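Local coordinates for Myo-inositol-1-phosphate synthase-related protein (Thermotoga maritima MSB8, PDB 3CIN) that is of unknown precise role but belongs to the myo-inositol-1-phosphate synthase family and binds nicotinamide-adenine-dinucleotide, probably through a Rossmann-type domain, at residues A[39-42]-A[48-51]. Numbering follows the deposited sequence.
Sequences EIEP and AREL
Pro-42 is the buried centre of this contact: its ring meets Ala-48 through CG, 4.1 Å from the methyl CB, and Arg-49 through CD, 3.8 Å from NH2. The two segments lie in the long loop that leaves helix 23-36 and leads into strand 58-65 of the parallel nucleotide-binding sheet. Pro-42 also rests on Leu-35 of that helix and on Phe-55, which Arg-49 touches as well. Asn-240 of the second subunit packs on Ala-48, whose carbonyl O accepts a hydrogen bond from Arg-341 of helix 328-348. The outer side is looser. There the exposed Arg-49 side chain runs at about a right angle to that of Pro-42, and its NH2, whose guanidinium meets CD obliquely, also lies 3.9 Å from Glu-41 OE2, a long salt bridge. Glu-41 bends at chi2 (-60°), bringing OE2 to the guanidinium edge, near its plane; the carboxylate and guanidinium planes are 39° apart, short of a flat, paired arrangement. No hydrogen bond spans the segments. Packing at Pro-42 probably holds most of the contact, while the long salt bridge probably adds only a modest, solvent-screened attraction.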
loop_
_atom_site.group_PDB
_atom_site.type_symbol
_atom_site.label_atom_id
_atom_site.label_comp_id
_atom_site.label_asym_id
_atom_site.label_seq_id
_atom_site.Cartn_x
_atom_site.Cartn_y
_atom_site.Cartn_z
ATOM N N GLU A 39 -10.769 -10.769 31.834
ATOM C CA GLU A 39 -10.935 -11.612 30.685
ATOM C C GLU A 39 -10.003 -11.128 29.619
ATOM O O GLU A 39 -9.809 -11.825 28.634
ATOM C CB GLU A 39 -12.373 -11.591 30.180
ATOM C CG GLU A 39 -13.368 -12.094 31.216
ATOM C CD GLU A 39 -14.811 -11.854 30.811
ATOM O OE1 GLU A 39 -15.253 -12.437 29.795
ATOM O OE2 GLU A 39 -15.503 -11.079 31.499
ATOM N N ILE A 40 -9.463 -9.914 29.781
ATOM C CA ILE A 40 -8.509 -9.396 28.816
ATOM C C ILE A 40 -7.470 -8.515 29.475
ATOM O O ILE A 40 -7.728 -7.940 30.525
ATOM C CB ILE A 40 -9.182 -8.522 27.713
ATOM C CG1 ILE A 40 -9.791 -7.249 28.283
ATOM C CG2 ILE A 40 -10.199 -9.313 26.890
ATOM C CD1 ILE A 40 -10.664 -6.458 27.288
ATOM N N GLU A 41 -6.344 -8.326 28.793
ATOM C CA GLU A 41 -5.340 -7.367 29.219
ATOM C C GLU A 41 -5.690 -5.997 28.682
ATOM O O GLU A 41 -6.374 -5.901 27.677
ATOM C CB GLU A 41 -3.967 -7.758 28.655
ATOM C CG GLU A 41 -3.301 -8.940 29.354
ATOM C CD GLU A 41 -3.083 -8.649 30.830
ATOM O OE1 GLU A 41 -2.169 -7.867 31.141
ATOM O OE2 GLU A 41 -3.847 -9.162 31.670
ATOM N N PRO A 42 -5.221 -4.910 29.347
ATOM C CA PRO A 42 -5.531 -3.567 28.899
ATOM C C PRO A 42 -4.738 -3.043 27.699
ATOM O O PRO A 42 -4.323 -1.872 27.697
ATOM C CB PRO A 42 -5.234 -2.708 30.127
ATOM C CG PRO A 42 -4.262 -3.502 30.919
ATOM C CD PRO A 42 -4.419 -4.926 30.579
ATOM N N ALA A 48 -2.569 1.851 31.127
ATOM C CA ALA A 48 -2.797 0.505 31.670
ATOM C C ALA A 48 -3.028 0.546 33.177
ATOM O O ALA A 48 -3.943 1.235 33.608
ATOM C CB ALA A 48 -1.684 -0.393 31.299
ATOM N N ARG A 49 -2.256 -0.206 33.951
ATOM C CA ARG A 49 -2.434 -0.291 35.397
ATOM C C ARG A 49 -1.476 0.598 36.184
ATOM O O ARG A 49 -1.265 0.375 37.390
ATOM C CB ARG A 49 -2.315 -1.727 35.850
ATOM C CG ARG A 49 -3.372 -2.635 35.289
ATOM C CD ARG A 49 -3.284 -3.978 35.987
ATOM N NE ARG A 49 -3.709 -5.008 35.055
ATOM C CZ ARG A 49 -4.943 -5.483 34.967
ATOM N NH1 ARG A 49 -5.896 -5.106 35.831
ATOM N NH2 ARG A 49 -5.201 -6.412 34.043
ATOM N N GLU A 50 -0.911 1.609 35.527
ATOM C CA GLU A 50 0.049 2.519 36.184
ATOM C C GLU A 50 -0.615 3.579 37.060
ATOM O O GLU A 50 0.044 4.201 37.878
ATOM C CB GLU A 50 0.919 3.219 35.160
ATOM C CG GLU A 50 1.787 2.293 34.362
ATOM C CD GLU A 50 2.774 3.049 33.507
ATOM O OE1 GLU A 50 3.817 3.435 34.081
ATOM O OE2 GLU A 50 2.488 3.251 32.295
ATOM N N LEU A 51 -1.911 3.802 36.873
ATOM C CA LEU A 51 -2.602 4.841 37.658
ATOM C C LEU A 51 -3.108 4.244 38.959
ATOM O O LEU A 51 -3.286 3.031 39.061
ATOM C CB LEU A 51 -3.730 5.470 36.845
ATOM C CG LEU A 51 -3.268 6.238 35.612
ATOM C CD1 LEU A 51 -4.487 6.724 34.806
ATOM C CD2 LEU A 51 -2.313 7.389 36.057
#